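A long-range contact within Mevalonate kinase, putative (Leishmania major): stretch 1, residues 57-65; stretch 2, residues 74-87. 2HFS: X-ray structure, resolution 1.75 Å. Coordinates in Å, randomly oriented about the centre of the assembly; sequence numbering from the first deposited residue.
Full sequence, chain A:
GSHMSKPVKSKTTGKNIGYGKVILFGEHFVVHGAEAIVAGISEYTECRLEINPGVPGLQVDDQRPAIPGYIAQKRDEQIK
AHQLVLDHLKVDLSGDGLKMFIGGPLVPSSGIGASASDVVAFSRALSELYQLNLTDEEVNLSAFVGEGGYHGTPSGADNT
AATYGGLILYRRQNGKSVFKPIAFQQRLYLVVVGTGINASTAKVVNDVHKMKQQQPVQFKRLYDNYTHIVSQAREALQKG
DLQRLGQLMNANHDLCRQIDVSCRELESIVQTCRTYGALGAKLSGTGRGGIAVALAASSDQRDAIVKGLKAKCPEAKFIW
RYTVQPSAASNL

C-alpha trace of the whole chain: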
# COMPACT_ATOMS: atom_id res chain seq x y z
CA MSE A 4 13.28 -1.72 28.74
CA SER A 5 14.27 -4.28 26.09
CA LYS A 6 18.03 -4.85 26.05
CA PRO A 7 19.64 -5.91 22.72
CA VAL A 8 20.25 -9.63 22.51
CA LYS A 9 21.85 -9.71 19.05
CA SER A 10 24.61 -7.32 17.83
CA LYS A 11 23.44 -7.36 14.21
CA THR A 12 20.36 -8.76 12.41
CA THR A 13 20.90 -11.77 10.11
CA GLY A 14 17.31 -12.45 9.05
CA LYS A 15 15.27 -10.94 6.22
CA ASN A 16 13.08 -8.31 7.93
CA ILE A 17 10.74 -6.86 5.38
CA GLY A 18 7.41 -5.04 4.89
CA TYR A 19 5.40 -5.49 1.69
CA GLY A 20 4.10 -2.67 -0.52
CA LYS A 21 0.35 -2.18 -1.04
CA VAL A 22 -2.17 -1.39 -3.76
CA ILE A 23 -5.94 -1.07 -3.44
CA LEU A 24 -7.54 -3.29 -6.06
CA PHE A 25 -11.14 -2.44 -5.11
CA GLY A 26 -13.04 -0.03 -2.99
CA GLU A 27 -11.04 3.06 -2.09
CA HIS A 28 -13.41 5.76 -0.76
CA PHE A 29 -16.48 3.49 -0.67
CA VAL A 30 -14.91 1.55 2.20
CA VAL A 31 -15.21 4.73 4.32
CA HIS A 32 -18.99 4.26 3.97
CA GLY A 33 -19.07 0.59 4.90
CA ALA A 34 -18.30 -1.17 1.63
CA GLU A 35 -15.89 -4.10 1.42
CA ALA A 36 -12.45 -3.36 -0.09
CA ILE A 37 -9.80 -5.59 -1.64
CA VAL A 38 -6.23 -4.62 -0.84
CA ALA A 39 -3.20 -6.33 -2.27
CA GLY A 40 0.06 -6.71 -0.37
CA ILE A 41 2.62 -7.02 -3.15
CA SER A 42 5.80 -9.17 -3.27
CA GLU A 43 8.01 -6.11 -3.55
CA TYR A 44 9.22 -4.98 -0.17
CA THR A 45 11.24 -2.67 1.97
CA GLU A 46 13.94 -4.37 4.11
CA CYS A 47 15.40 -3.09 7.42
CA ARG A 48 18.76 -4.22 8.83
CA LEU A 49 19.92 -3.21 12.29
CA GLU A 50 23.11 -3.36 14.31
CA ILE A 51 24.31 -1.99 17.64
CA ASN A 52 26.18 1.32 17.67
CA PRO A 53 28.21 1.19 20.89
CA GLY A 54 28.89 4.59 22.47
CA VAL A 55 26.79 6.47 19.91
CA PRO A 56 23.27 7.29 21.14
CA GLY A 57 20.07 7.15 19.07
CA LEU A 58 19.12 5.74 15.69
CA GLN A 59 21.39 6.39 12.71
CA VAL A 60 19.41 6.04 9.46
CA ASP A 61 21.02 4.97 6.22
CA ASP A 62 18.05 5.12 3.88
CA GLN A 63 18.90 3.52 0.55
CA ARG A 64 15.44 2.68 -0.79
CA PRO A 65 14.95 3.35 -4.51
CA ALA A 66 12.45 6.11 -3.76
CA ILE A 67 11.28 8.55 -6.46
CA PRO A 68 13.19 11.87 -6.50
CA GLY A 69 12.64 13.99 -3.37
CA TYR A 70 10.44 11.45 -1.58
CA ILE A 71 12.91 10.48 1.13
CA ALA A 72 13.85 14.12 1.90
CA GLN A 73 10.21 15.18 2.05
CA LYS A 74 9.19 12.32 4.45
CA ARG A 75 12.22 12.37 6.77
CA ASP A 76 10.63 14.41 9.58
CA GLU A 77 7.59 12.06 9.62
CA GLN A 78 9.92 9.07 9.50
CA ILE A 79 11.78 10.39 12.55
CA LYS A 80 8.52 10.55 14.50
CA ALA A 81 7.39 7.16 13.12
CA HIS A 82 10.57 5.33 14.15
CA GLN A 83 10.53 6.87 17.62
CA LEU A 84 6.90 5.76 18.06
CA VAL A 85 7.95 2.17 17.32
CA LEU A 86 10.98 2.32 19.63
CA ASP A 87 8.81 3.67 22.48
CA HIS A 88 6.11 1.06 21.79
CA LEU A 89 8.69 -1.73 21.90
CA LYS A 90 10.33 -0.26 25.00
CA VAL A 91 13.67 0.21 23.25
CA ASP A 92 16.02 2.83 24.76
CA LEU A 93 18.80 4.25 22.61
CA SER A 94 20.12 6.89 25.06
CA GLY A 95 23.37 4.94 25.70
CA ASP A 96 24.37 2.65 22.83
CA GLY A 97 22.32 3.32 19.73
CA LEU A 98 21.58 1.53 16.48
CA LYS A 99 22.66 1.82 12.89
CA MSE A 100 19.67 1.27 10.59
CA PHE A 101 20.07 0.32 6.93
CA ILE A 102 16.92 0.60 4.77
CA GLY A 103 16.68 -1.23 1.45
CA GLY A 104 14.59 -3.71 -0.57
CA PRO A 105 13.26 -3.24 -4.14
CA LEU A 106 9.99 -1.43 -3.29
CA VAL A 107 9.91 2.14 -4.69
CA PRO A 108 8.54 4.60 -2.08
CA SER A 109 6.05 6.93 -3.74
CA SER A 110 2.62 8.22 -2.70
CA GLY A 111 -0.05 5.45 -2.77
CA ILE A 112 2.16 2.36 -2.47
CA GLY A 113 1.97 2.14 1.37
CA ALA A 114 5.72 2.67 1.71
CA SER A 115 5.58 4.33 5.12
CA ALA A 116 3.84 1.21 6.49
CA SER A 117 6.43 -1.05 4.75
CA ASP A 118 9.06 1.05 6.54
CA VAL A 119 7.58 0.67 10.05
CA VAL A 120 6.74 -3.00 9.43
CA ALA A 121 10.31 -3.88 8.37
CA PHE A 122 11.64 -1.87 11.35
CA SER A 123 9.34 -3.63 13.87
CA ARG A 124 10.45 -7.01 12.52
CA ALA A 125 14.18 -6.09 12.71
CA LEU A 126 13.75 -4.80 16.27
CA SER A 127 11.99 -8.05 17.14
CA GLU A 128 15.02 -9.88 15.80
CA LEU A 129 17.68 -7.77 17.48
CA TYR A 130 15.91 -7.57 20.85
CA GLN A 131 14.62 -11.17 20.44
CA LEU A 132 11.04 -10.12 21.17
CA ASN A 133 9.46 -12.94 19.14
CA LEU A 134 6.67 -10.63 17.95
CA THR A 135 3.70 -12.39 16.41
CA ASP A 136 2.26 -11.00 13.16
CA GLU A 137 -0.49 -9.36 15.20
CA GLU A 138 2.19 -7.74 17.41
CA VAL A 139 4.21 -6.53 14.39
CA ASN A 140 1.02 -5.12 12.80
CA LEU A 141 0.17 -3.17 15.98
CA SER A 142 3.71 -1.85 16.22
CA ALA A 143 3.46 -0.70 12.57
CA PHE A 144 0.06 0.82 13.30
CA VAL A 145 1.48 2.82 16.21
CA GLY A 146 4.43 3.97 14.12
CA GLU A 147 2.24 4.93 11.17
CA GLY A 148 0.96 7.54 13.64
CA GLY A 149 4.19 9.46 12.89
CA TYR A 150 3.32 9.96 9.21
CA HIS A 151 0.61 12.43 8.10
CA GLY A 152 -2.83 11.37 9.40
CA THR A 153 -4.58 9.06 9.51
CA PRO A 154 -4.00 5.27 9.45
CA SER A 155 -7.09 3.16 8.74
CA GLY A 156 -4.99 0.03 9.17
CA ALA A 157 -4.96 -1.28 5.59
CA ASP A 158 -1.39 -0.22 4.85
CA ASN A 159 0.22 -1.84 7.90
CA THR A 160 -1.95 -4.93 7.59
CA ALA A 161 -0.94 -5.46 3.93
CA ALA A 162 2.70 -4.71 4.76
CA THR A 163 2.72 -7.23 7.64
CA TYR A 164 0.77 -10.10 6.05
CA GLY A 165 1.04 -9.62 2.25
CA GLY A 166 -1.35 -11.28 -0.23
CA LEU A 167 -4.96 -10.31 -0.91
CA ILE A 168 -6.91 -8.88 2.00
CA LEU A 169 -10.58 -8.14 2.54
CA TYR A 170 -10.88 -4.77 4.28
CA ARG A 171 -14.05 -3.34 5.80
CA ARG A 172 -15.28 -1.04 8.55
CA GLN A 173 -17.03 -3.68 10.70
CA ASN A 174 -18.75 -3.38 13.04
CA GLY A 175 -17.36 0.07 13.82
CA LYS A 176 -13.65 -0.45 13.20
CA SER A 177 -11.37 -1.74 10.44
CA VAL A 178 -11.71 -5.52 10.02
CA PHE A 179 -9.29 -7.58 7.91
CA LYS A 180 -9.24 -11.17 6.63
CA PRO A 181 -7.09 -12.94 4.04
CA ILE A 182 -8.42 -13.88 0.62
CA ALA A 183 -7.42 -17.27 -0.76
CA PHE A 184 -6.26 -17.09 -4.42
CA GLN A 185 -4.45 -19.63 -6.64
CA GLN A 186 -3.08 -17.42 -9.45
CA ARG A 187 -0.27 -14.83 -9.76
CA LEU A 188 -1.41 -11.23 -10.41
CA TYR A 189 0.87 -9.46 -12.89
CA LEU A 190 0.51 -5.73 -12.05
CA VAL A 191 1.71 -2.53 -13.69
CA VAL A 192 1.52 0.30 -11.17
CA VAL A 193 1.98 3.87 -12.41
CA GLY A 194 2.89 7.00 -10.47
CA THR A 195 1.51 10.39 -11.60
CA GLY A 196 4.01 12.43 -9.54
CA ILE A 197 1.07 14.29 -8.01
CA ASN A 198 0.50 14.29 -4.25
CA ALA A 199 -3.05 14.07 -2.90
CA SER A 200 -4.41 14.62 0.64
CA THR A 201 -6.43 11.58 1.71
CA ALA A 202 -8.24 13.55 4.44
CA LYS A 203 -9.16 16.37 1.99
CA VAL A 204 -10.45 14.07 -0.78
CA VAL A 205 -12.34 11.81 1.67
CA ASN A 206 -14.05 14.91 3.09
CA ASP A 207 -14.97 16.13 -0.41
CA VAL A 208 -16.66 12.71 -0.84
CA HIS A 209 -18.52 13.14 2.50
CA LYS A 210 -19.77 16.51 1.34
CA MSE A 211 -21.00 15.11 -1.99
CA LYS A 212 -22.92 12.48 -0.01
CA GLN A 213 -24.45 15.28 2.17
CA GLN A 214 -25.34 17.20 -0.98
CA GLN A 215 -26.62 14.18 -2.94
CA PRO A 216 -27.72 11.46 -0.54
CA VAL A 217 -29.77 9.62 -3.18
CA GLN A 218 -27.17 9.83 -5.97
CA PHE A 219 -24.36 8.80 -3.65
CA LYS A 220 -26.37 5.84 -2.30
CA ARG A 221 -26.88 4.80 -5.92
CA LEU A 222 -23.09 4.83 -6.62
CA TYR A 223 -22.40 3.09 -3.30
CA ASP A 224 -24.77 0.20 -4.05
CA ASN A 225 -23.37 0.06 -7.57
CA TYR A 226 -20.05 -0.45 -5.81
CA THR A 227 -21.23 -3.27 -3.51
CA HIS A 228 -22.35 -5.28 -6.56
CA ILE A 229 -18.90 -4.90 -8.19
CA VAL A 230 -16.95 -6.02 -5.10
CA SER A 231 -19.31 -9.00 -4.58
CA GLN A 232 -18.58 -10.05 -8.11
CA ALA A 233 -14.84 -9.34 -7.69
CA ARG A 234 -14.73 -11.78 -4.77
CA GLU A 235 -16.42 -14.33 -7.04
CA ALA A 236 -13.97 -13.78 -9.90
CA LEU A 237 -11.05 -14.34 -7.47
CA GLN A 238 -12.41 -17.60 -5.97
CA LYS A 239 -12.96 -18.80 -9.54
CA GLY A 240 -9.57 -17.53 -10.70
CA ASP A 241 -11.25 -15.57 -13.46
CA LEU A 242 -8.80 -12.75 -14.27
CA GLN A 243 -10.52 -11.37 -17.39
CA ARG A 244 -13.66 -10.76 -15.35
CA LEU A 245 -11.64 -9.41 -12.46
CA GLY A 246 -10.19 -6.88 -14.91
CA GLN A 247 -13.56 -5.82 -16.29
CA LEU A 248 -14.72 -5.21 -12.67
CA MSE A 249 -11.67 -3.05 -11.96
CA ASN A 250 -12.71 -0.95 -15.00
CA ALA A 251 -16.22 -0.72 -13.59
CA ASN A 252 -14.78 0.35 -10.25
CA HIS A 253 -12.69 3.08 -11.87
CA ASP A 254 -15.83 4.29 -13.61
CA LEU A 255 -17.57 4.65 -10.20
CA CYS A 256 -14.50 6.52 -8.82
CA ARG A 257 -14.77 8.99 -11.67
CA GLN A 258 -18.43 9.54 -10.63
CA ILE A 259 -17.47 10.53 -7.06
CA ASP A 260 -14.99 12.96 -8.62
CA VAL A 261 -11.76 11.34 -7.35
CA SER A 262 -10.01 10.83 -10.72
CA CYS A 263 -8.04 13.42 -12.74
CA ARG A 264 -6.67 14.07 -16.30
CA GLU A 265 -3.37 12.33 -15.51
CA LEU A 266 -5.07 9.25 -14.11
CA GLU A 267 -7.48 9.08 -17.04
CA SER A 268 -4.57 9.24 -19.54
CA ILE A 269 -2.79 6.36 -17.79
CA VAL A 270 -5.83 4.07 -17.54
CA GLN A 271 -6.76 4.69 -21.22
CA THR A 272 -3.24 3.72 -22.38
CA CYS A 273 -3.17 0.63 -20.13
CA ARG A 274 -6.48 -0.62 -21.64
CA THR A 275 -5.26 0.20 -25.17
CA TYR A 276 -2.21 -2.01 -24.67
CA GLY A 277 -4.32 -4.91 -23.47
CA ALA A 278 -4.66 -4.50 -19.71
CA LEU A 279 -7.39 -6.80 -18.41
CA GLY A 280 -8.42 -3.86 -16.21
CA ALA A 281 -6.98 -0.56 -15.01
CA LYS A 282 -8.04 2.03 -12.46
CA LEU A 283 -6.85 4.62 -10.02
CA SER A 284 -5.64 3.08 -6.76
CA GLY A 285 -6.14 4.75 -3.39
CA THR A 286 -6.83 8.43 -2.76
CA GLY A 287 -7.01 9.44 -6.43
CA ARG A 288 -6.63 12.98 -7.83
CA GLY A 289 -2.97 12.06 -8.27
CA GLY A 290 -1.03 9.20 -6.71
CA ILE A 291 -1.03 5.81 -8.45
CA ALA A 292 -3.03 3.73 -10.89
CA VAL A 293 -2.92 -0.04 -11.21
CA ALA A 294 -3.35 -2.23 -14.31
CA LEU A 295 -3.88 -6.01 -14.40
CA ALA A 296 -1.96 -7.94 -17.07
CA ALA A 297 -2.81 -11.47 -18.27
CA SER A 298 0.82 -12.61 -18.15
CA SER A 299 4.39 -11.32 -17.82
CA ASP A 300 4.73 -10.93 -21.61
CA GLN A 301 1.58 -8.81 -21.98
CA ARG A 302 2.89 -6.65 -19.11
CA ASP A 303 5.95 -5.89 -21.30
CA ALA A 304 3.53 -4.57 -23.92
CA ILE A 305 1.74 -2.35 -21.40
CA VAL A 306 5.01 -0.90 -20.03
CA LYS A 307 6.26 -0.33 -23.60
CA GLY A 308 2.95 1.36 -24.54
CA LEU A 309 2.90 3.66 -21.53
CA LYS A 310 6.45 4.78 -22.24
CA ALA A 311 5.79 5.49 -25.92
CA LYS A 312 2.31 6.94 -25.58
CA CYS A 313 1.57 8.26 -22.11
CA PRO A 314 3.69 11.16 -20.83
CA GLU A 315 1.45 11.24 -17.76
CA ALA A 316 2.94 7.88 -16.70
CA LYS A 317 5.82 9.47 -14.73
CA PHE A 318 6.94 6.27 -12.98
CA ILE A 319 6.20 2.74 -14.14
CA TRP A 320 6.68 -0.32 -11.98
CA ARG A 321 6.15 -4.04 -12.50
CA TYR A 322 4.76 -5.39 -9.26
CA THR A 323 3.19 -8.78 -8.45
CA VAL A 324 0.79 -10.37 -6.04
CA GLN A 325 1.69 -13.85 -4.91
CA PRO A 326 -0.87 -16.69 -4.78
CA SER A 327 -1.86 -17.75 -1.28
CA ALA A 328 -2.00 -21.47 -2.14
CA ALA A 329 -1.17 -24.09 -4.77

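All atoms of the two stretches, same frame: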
# COMPACT_ATOMS: atom_id res chain seq x y z
N GLY A 57 21.11 6.99 20.09
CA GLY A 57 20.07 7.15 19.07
C GLY A 57 20.14 6.22 17.86
O GLY A 57 20.89 5.24 17.82
N LEU A 58 19.32 6.57 16.87
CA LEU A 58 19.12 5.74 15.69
C LEU A 58 19.72 6.45 14.47
O LEU A 58 19.26 7.51 14.06
CB LEU A 58 17.62 5.48 15.48
CG LEU A 58 17.18 4.61 14.29
CD1 LEU A 58 17.65 3.17 14.50
CD2 LEU A 58 15.66 4.68 14.10
N GLN A 59 20.75 5.84 13.90
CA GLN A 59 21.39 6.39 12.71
C GLN A 59 20.76 5.77 11.46
O GLN A 59 20.83 4.56 11.29
CB GLN A 59 22.89 6.10 12.71
CG GLN A 59 23.64 6.53 13.98
CD GLN A 59 23.32 7.95 14.43
OE1 GLN A 59 23.32 8.88 13.61
NE2 GLN A 59 23.05 8.11 15.72
N VAL A 60 20.14 6.59 10.61
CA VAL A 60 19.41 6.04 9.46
C VAL A 60 20.18 6.19 8.18
O VAL A 60 20.56 7.30 7.78
CB VAL A 60 17.99 6.65 9.27
CG1 VAL A 60 17.29 6.05 8.02
CG2 VAL A 60 17.13 6.43 10.48
N ASP A 61 20.35 5.05 7.52
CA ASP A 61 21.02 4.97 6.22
C ASP A 61 19.98 4.45 5.24
O ASP A 61 19.83 3.25 5.03
CB ASP A 61 22.25 4.08 6.34
CG ASP A 61 23.03 3.93 5.04
OD1 ASP A 61 22.84 4.74 4.07
OD2 ASP A 61 23.88 3.02 4.93
N ASP A 62 19.22 5.40 4.69
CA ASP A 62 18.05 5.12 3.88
C ASP A 62 18.45 5.02 2.42
O ASP A 62 18.71 6.05 1.74
CB ASP A 62 16.99 6.22 4.10
CG ASP A 62 15.61 5.84 3.57
OD1 ASP A 62 15.52 4.93 2.72
OD2 ASP A 62 14.58 6.43 3.96
N GLN A 63 18.49 3.79 1.93
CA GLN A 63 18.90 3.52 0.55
C GLN A 63 17.82 2.93 -0.35
O GLN A 63 18.10 2.42 -1.42
CB GLN A 63 20.15 2.65 0.53
CG GLN A 63 21.25 3.17 1.41
CD GLN A 63 22.63 2.94 0.85
OE1 GLN A 63 22.82 2.15 -0.09
NE2 GLN A 63 23.62 3.64 1.43
N ARG A 64 16.57 3.04 0.07
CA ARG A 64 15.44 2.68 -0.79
C ARG A 64 15.46 3.41 -2.13
O ARG A 64 15.87 4.59 -2.20
CB ARG A 64 14.11 2.97 -0.06
CG ARG A 64 13.94 2.25 1.24
CD ARG A 64 12.70 2.67 1.97
NE ARG A 64 12.76 4.04 2.47
CZ ARG A 64 11.70 4.75 2.82
NH1 ARG A 64 10.48 4.21 2.69
NH2 ARG A 64 11.84 5.99 3.30
N PRO A 65 15.03 2.74 -3.21
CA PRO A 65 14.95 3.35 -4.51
C PRO A 65 13.71 4.24 -4.66
O PRO A 65 12.91 4.06 -5.57
CB PRO A 65 14.88 2.15 -5.46
CG PRO A 65 14.22 1.07 -4.69
CD PRO A 65 14.64 1.31 -3.24
N LYS A 74 9.81 13.16 3.41
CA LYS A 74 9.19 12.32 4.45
C LYS A 74 10.03 12.13 5.71
O LYS A 74 9.56 11.56 6.69
CB LYS A 74 8.84 10.95 3.87
CG LYS A 74 7.76 10.99 2.81
CD LYS A 74 6.43 11.39 3.41
CE LYS A 74 5.32 11.32 2.39
NZ LYS A 74 4.83 9.93 2.22
N ARG A 75 11.26 12.61 5.68
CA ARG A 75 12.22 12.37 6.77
C ARG A 75 11.71 12.77 8.16
O ARG A 75 11.87 12.01 9.12
CB ARG A 75 13.58 13.01 6.43
CG ARG A 75 14.73 12.72 7.40
CD ARG A 75 14.95 11.26 7.78
NE ARG A 75 15.93 11.19 8.86
CZ ARG A 75 15.93 10.30 9.84
NH1 ARG A 75 15.03 9.33 9.90
NH2 ARG A 75 16.85 10.38 10.78
N ASP A 76 11.10 13.95 8.28
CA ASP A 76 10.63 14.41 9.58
C ASP A 76 9.55 13.47 10.13
O ASP A 76 9.60 13.11 11.30
CB ASP A 76 10.14 15.86 9.53
CG ASP A 76 11.28 16.87 9.34
OD1 ASP A 76 12.47 16.49 9.54
OD2 ASP A 76 11.09 18.06 9.02
N GLU A 77 8.63 13.04 9.26
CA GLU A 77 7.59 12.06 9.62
C GLU A 77 8.20 10.72 9.98
O GLU A 77 7.76 10.06 10.94
CB GLU A 77 6.59 11.86 8.47
CG GLU A 77 5.72 13.06 8.14
CD GLU A 77 5.20 13.00 6.71
OE1 GLU A 77 4.27 12.20 6.42
OE2 GLU A 77 5.71 13.76 5.87
N GLN A 78 9.19 10.29 9.19
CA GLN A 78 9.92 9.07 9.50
C GLN A 78 10.54 9.08 10.89
O GLN A 78 10.47 8.07 11.60
CB GLN A 78 11.00 8.79 8.47
CG GLN A 78 11.58 7.41 8.63
CD GLN A 78 12.70 7.18 7.68
OE1 GLN A 78 13.70 7.89 7.73
NE2 GLN A 78 12.54 6.20 6.79
N ILE A 79 11.19 10.19 11.24
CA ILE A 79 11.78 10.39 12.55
C ILE A 79 10.74 10.13 13.65
O ILE A 79 11.00 9.41 14.61
CB ILE A 79 12.36 11.83 12.65
CG1 ILE A 79 13.56 11.99 11.69
CG2 ILE A 79 12.72 12.16 14.08
CD1 ILE A 79 14.32 13.30 11.83
N LYS A 80 9.58 10.74 13.51
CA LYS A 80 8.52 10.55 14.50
C LYS A 80 8.03 9.09 14.50
O LYS A 80 7.83 8.51 15.57
CB LYS A 80 7.35 11.51 14.26
CG LYS A 80 7.67 12.98 14.56
CD LYS A 80 6.43 13.86 14.39
N ALA A 81 7.86 8.53 13.30
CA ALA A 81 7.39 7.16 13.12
C ALA A 81 8.30 6.15 13.82
O ALA A 81 7.84 5.30 14.59
CB ALA A 81 7.30 6.84 11.61
N HIS A 82 9.60 6.24 13.55
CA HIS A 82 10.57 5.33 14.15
C HIS A 82 10.60 5.44 15.67
O HIS A 82 10.74 4.43 16.37
CB HIS A 82 11.95 5.57 13.57
CG HIS A 82 12.10 5.09 12.17
ND1 HIS A 82 13.19 5.42 11.39
CD2 HIS A 82 11.31 4.30 11.40
CE1 HIS A 82 13.06 4.85 10.21
NE2 HIS A 82 11.93 4.16 10.19
N GLN A 83 10.49 6.66 16.19
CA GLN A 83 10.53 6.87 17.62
C GLN A 83 9.28 6.27 18.27
O GLN A 83 9.36 5.69 19.36
CB GLN A 83 10.71 8.35 17.98
CG GLN A 83 11.02 8.57 19.47
CD GLN A 83 12.28 7.84 19.90
OE1 GLN A 83 13.35 8.07 19.34
NE2 GLN A 83 12.16 6.96 20.89
N LEU A 84 8.15 6.37 17.59
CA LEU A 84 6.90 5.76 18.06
C LEU A 84 7.04 4.25 18.25
O LEU A 84 6.57 3.68 19.25
CB LEU A 84 5.79 6.05 17.07
CG LEU A 84 5.18 7.43 17.35
CD1 LEU A 84 4.22 7.82 16.26
CD2 LEU A 84 4.48 7.42 18.71
N VAL A 85 7.70 3.62 17.28
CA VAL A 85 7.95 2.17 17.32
C VAL A 85 8.93 1.82 18.45
O VAL A 85 8.70 0.87 19.21
CB VAL A 85 8.45 1.65 15.96
CG1 VAL A 85 8.86 0.15 16.03
CG2 VAL A 85 7.38 1.89 14.88
N LEU A 86 10.03 2.56 18.55
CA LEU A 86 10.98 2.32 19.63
C LEU A 86 10.31 2.41 21.00
O LEU A 86 10.47 1.50 21.83
CB LEU A 86 12.16 3.29 19.56
CG LEU A 86 13.08 3.08 18.35
CD1 LEU A 86 14.10 4.22 18.18
CD2 LEU A 86 13.79 1.78 18.49
N ASP A 87 9.55 3.48 21.22
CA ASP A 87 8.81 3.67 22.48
C ASP A 87 7.82 2.54 22.73
O ASP A 87 7.72 2.02 23.84
CB ASP A 87 8.09 5.02 22.51
CG ASP A 87 9.05 6.21 22.50
OD1 ASP A 87 10.20 6.07 22.98
OD2 ASP A 87 8.75 7.32 22.02
O HOH W 1 16.84 8.85 13.20
O HOH W 2 14.86 8.54 5.38

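Residues 58-62 form a strand that lies across the helix of residues 74-87. The two N-to-C directions make an angle of 132°, so they run roughly against each other. The axes come no closer than 11.1 Å, so side chains fill the space between them. Leu58 sits nearest His82 and Asp62 nearest Arg75, as judged by CA atoms. The contact is small, burying 286 Å² in total.

Within the strand, the side chains alternate. Leu58, Val60 and Asp62 point toward the helix, and Gln59 points away.

Leu58 reaches the helix with CD2. Leu58 CD2 lies 3.7 Å from His82 ND1 and 4.4 Å from Leu86 CD1. Leu86 is one turn beyond His82, so both present side chains to the same leucine. The backbone of Leu58 is also tied to the helix. Water 1 donates to Leu58 O (2.9 Å) and accepts from Arg75 NH2 (2.9 Å).

Val60 follows. Val60 CG2 lies 3.6 Å from Arg75 NH1, and its CB sits over one face of that guanidinium. The flat face is poor in hydrogen-bonding capacity, so an aliphatic group can pack there. Arg75 is held by its own helix: Arg75 NH1 donates to Gln78 OE1 at 2.9 Å. CG2 of Val60 also approaches the edge of the His82 ring, 4.2 Å from ND1.

Asp62 brings the polar end of the contact. Gln78 NE2 donates a weak hydrogen bond to Asp62 OD2, at 3.5 Å. Water 2 bridges the same two side chains, donating to Asp62 OD2 (2.6 Å) and to Gln78 OE1 (2.7 Å).

Arg64 lies past the strand. Arg64 NE donates to Asp62 OD1 (2.9 Å), and Arg64 NH2 forms a salt bridge with Asp62 OD2 (2.9 Å). The paired bonds join the guanidinium to the same carboxylate that accepts from Gln78. Arg64 NH2 is 3.6 Å from Gln78 NE2, a packing contact between two donors.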